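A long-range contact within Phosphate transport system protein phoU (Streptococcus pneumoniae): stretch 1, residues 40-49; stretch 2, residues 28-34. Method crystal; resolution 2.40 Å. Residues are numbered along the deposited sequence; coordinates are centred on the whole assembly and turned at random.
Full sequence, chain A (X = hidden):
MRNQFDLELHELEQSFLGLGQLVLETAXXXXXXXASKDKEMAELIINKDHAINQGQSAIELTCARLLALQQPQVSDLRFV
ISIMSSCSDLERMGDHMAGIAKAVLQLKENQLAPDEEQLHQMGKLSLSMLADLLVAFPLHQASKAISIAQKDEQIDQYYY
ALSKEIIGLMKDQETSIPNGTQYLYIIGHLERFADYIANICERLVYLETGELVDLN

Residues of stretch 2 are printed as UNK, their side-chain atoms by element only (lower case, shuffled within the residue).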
ATOM      1  N   GLU A  40      -6.592  16.194  21.633  1.00 46.59           N
ATOM      2  CA  GLU A  40      -7.015  17.371  20.883  1.00 46.55           C
ATOM      3  C   GLU A  40      -6.188  17.538  19.610  1.00 46.19           C
ATOM      4  O   GLU A  40      -6.737  17.835  18.552  1.00 46.33           O
ATOM      5  CB  GLU A  40      -6.962  18.620  21.770  1.00 46.61           C
ATOM      6  CG  GLU A  40      -7.721  18.436  23.077  1.00 47.63           C
ATOM      7  CD  GLU A  40      -7.972  19.735  23.803  1.00 49.80           C
ATOM      8  OE1 GLU A  40      -9.115  19.940  24.286  1.00 49.68           O
ATOM      9  OE2 GLU A  40      -7.028  20.552  23.891  1.00 51.15           O
ATOM     10  N   MET A  41      -4.877  17.324  19.714  1.00 45.93           N
ATOM     11  CA  MET A  41      -3.979  17.365  18.555  1.00 45.72           C
ATOM     12  C   MET A  41      -4.304  16.242  17.580  1.00 44.90           C
ATOM     13  O   MET A  41      -4.210  16.427  16.368  1.00 44.95           O
ATOM     14  CB  MET A  41      -2.516  17.270  18.997  1.00 46.03           C
ATOM     15  CG  MET A  41      -1.472  17.625  17.933  1.00 46.32           C
ATOM     16  SD  MET A  41       0.179  17.116  18.486  1.00 47.30           S
ATOM     17  CE  MET A  41       1.237  18.121  17.459  1.00 47.76           C
ATOM     18  N   ALA A  42      -4.689  15.084  18.114  1.00 44.05           N
ATOM     19  CA  ALA A  42      -5.144  13.972  17.294  1.00 43.30           C
ATOM     20  C   ALA A  42      -6.336  14.378  16.428  1.00 43.09           C
ATOM     21  O   ALA A  42      -6.378  14.046  15.239  1.00 42.52           O
ATOM     22  CB  ALA A  42      -5.485  12.762  18.154  1.00 43.23           C
ATOM     23  N   GLU A  43      -7.284  15.106  17.026  1.00 42.53           N
ATOM     24  CA  GLU A  43      -8.502  15.541  16.333  1.00 42.45           C
ATOM     25  C   GLU A  43      -8.235  16.511  15.186  1.00 41.75           C
ATOM     26  O   GLU A  43      -8.890  16.446  14.155  1.00 41.04           O
ATOM     27  CB  GLU A  43      -9.508  16.174  17.313  1.00 42.72           C
ATOM     28  CG  GLU A  43     -10.770  15.358  17.532  1.00 44.51           C
ATOM     29  CD  GLU A  43     -12.033  16.221  17.560  1.00 47.71           C
ATOM     30  OE1 GLU A  43     -12.137  17.161  16.736  1.00 49.00           O
ATOM     31  OE2 GLU A  43     -12.932  15.956  18.393  1.00 48.13           O
ATOM     32  N   LEU A  44      -7.292  17.428  15.390  1.00 41.73           N
ATOM     33  CA  LEU A  44      -6.890  18.374  14.349  1.00 41.74           C
ATOM     34  C   LEU A  44      -6.194  17.648  13.193  1.00 41.56           C
ATOM     35  O   LEU A  44      -6.378  18.009  12.028  1.00 41.91           O
ATOM     36  CB  LEU A  44      -6.011  19.503  14.920  1.00 41.82           C
ATOM     37  CG  LEU A  44      -6.539  20.318  16.122  1.00 42.59           C
ATOM     38  CD1 LEU A  44      -5.456  21.212  16.723  1.00 42.68           C
ATOM     39  CD2 LEU A  44      -7.817  21.139  15.816  1.00 43.25           C
ATOM     40  N   ILE A  45      -5.426  16.607  13.505  1.00 41.20           N
ATOM     41  CA  ILE A  45      -4.812  15.768  12.460  1.00 40.83           C
ATOM     42  C   ILE A  45      -5.883  15.079  11.607  1.00 40.80           C
ATOM     43  O   ILE A  45      -5.762  14.999  10.373  1.00 41.39           O
ATOM     44  CB  ILE A  45      -3.899  14.670  13.057  1.00 40.55           C
ATOM     45  CG1 ILE A  45      -2.637  15.293  13.661  1.00 40.69           C
ATOM     46  CG2 ILE A  45      -3.564  13.594  11.995  1.00 40.44           C
ATOM     47  CD1 ILE A  45      -2.056  14.500  14.810  1.00 39.88           C
ATOM     48  N   ILE A  46      -6.905  14.553  12.274  1.00 39.98           N
ATOM     49  CA  ILE A  46      -7.958  13.819  11.603  1.00 39.84           C
ATOM     50  C   ILE A  46      -8.710  14.756  10.650  1.00 39.87           C
ATOM     51  O   ILE A  46      -8.938  14.420   9.492  1.00 39.48           O
ATOM     52  CB  ILE A  46      -8.891  13.136  12.629  1.00 39.76           C
ATOM     53  CG1 ILE A  46      -8.106  12.080  13.417  1.00 38.99           C
ATOM     54  CG2 ILE A  46     -10.126  12.521  11.950  1.00 39.41           C
ATOM     55  CD1 ILE A  46      -8.772  11.661  14.720  1.00 36.32           C
ATOM     56  N   ASN A  47      -9.049  15.944  11.137  1.00 39.93           N
ATOM     57  CA  ASN A  47      -9.755  16.935  10.336  1.00 40.21           C
ATOM     58  C   ASN A  47      -8.942  17.590   9.202  1.00 40.55           C
ATOM     59  O   ASN A  47      -9.520  18.079   8.226  1.00 40.76           O
ATOM     60  CB  ASN A  47     -10.399  17.976  11.248  1.00 39.96           C
ATOM     61  CG  ASN A  47     -11.516  17.378  12.101  1.00 40.36           C
ATOM     62  OD1 ASN A  47     -12.321  16.581  11.613  1.00 40.39           O
ATOM     63  ND2 ASN A  47     -11.562  17.750  13.383  1.00 39.43           N
ATOM     64  N   LYS A  48      -7.612  17.588   9.320  1.00 40.61           N
ATOM     65  CA  LYS A  48      -6.763  18.165   8.279  1.00 40.86           C
ATOM     66  C   LYS A  48      -6.349  17.177   7.195  1.00 40.41           C
ATOM     67  O   LYS A  48      -5.733  17.574   6.201  1.00 40.22           O
ATOM     68  CB  LYS A  48      -5.523  18.829   8.872  1.00 41.39           C
ATOM     69  CG  LYS A  48      -5.798  20.219   9.444  1.00 43.93           C
ATOM     70  CD  LYS A  48      -4.563  21.114   9.400  1.00 47.04           C
ATOM     71  CE  LYS A  48      -3.472  20.646  10.359  1.00 48.89           C
ATOM     72  NZ  LYS A  48      -2.862  21.820  11.081  1.00 48.67           N
ATOM     73  N   ASP A  49      -6.699  15.902   7.366  1.00 40.04           N
ATOM     74  CA  ASP A  49      -6.336  14.896   6.369  1.00 40.31           C
ATOM     75  C   ASP A  49      -6.817  15.245   4.949  1.00 40.12           C
ATOM     76  O   ASP A  49      -6.097  15.010   3.992  1.00 40.38           O
ATOM     77  CB  ASP A  49      -6.789  13.484   6.759  1.00 40.01           C
ATOM     78  CG  ASP A  49      -6.238  12.428   5.810  1.00 40.44           C
ATOM     79  OD1 ASP A  49      -5.040  12.064   5.926  1.00 41.29           O
ATOM     80  OD2 ASP A  49      -6.988  11.988   4.914  1.00 39.70           O
ATOM     81  N   UNK A  28       5.060  13.549  12.118  1.00 44.23           N
ATOM     82  CA  UNK A  28       5.686  14.128  13.312  1.00 45.01           C
ATOM     83  C   UNK A  28       4.677  14.553  14.401  1.00 44.67           C
ATOM     84  O   UNK A  28       4.817  14.163  15.564  1.00 44.41           O
ATOM     85  o   UNK A  28       7.003  15.969  14.065  1.00 48.38           O
ATOM     86  c   UNK A  28       6.581  15.293  12.904  1.00 44.52           C
ATOM     87  N   UNK A  29       3.671  15.337  14.004  1.00 44.89           N
ATOM     88  CA  UNK A  29       2.506  15.686  14.851  1.00 45.02           C
ATOM     89  C   UNK A  29       1.732  14.458  15.385  1.00 44.22           C
ATOM     90  O   UNK A  29       1.381  14.414  16.561  1.00 43.97           O
ATOM     91  c   UNK A  29       1.542  16.632  14.093  1.00 44.84           C
ATOM     92  c   UNK A  29      -0.020  18.522  12.437  1.00 49.12           C
ATOM     93  n   UNK A  29      -0.306  19.267  11.138  1.00 47.95           N
ATOM     94  c   UNK A  29       1.760  18.136  14.337  1.00 46.33           C
ATOM     95  c   UNK A  29       1.226  19.065  13.207  1.00 46.65           C
ATOM     96  N   UNK A  30       1.467  13.475  14.525  1.00 43.56           N
ATOM     97  CA  UNK A  30       0.811  12.219  14.944  1.00 43.73           C
ATOM     98  C   UNK A  30       1.541  11.499  16.080  1.00 43.82           C
ATOM     99  O   UNK A  30       0.915  11.009  17.022  1.00 43.57           O
ATOM    100  c   UNK A  30       0.634  11.256  13.750  1.00 43.32           C
ATOM    101  N   UNK A  31       2.864  11.426  15.965  1.00 43.81           N
ATOM    102  CA  UNK A  31       3.682  10.705  16.927  1.00 43.53           C
ATOM    103  C   UNK A  31       3.879  11.484  18.204  1.00 43.37           C
ATOM    104  O   UNK A  31       3.986  10.886  19.272  1.00 43.96           O
ATOM    105  c   UNK A  31       4.812   9.221  15.209  1.00 43.62           C
ATOM    106  c   UNK A  31       5.020  10.294  16.295  1.00 43.62           C
ATOM    107  c   UNK A  31       6.088   8.971  14.417  1.00 44.67           C
ATOM    108  c   UNK A  31       4.249   7.905  15.794  1.00 42.35           C
ATOM    109  N   UNK A  32       3.925  12.814  18.094  1.00 43.07           N
ATOM    110  CA  UNK A  32       3.907  13.686  19.264  1.00 42.75           C
ATOM    111  C   UNK A  32       2.563  13.593  19.978  1.00 42.55           C
ATOM    112  O   UNK A  32       2.529  13.493  21.204  1.00 42.97           O
ATOM    113  c   UNK A  32       3.899  16.280  19.898  1.00 43.31           C
ATOM    114  c   UNK A  32       4.639  16.163  21.251  1.00 41.92           C
ATOM    115  c   UNK A  32       4.238  15.151  18.902  1.00 42.71           C
ATOM    116  c   UNK A  32       4.138  17.652  19.269  1.00 43.17           C
ATOM    117  N   UNK A  33       1.460  13.624  19.228  1.00 42.15           N
ATOM    118  CA  UNK A  33       0.139  13.442  19.838  1.00 42.25           C
ATOM    119  C   UNK A  33       0.034  12.102  20.574  1.00 42.21           C
ATOM    120  O   UNK A  33      -0.697  11.998  21.555  1.00 42.68           O
ATOM    121  c   UNK A  33      -0.985  13.592  18.815  1.00 42.14           C
ATOM    122  N   UNK A  34       0.786  11.104  20.107  1.00 41.78           N
ATOM    123  CA  UNK A  34       0.837   9.773  20.719  1.00 41.67           C
ATOM    124  C   UNK A  34       1.697   9.743  21.980  1.00 41.75           C
ATOM    125  O   UNK A  34       1.296   9.144  22.974  1.00 41.72           O
ATOM    126  c   UNK A  34       1.096   7.245  19.838  1.00 41.77           C
ATOM    127  c   UNK A  34       1.401   8.745  19.728  1.00 41.74           C
ATOM    128  c   UNK A  34       2.205   6.464  19.169  1.00 42.67           C
ATOM    129  c   UNK A  34       0.897   6.725  21.252  1.00 42.39           C
TER

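Position 28 carries two side-chain atoms, one carbon followed by one oxygen. The carbon-oxygen distance is a single bond, the chain is unbranched, and CA to CB points away from stretch 1, with no contact across. A one-carbon hydroxyl side chain identifies Ser28.

Position 29 has four carbons in a row ending in a nitrogen, an unbranched chain that sets out toward stretch 1. Its second carbon lies 3.2 Å from Met41 CE, and its terminal nitrogen lies 3.5 Å from Lys48 CE. Four methylenes and an amine make this Lys29. The atom near Met41 CE is therefore CG and the terminal atom NZ; chi1 of -94° and chi3 of 31° fall between the usual wells.

Position 30 shows a single carbon. Its CA to CB bond points away from stretch 1, yet CB is 4.3 Å from Ile45 CD1, and the CA of position 30 is closer still to that methyl, at 3.7 Å. One carbon means Ala30.

Position 31 has four carbons, forked at the second; its CA-to-CB bond points away, and the side chain touches nothing on stretch 1. A fork at the second carbon, rather than at CB, gives Leu31, with chi1 m and chi2 t.

Position 32 repeats the four-carbon pattern with the fork at the second atom, but its CB points sideways. One terminal methyl reaches Met41 CE at 3.5 Å. This is Leu32, chi1 t and chi2 p, and the methyl is CD2.

Position 33 again has one carbon, now pointing toward stretch 1. Its CB is 3.7 Å from Met41 SD, 4.1 Å from Ala42 N and 4.2 Å from Ile45 CD1. It is Ala33.

Position 34 has four carbons forked at the second; its CA-to-CB bond points away, and it makes no contact. The fork identifies Leu34, chi1 and chi2 both t.

The two helices run nearly antiparallel, at 153°, with axes 9.0 Å apart at closest approach. The nearest pair of CA atoms is Met41 CA and Ala33 CA, 5.8 Å apart, where the single-carbon side chain occupies little of the space between them. Met41, extended with all three chi angles t, reaches across stretch 2 and meets Lys29, Leu32 and Ala33. One turn later, Ile45 places CD1 against Ala30 and Ala33, and 3.8 Å from Lys29 C. No hydrogen bond crosses the contact. Lys48 NZ and Lys29 NZ are 3.6 Å apart, a pairing of like charges that offers no direct electrostatic attraction. The 345 Å² of buried surface thus rests chiefly on apolar packing, including the aliphatic part of Lys29.

Stretch 2 (28-34) SKALLAL
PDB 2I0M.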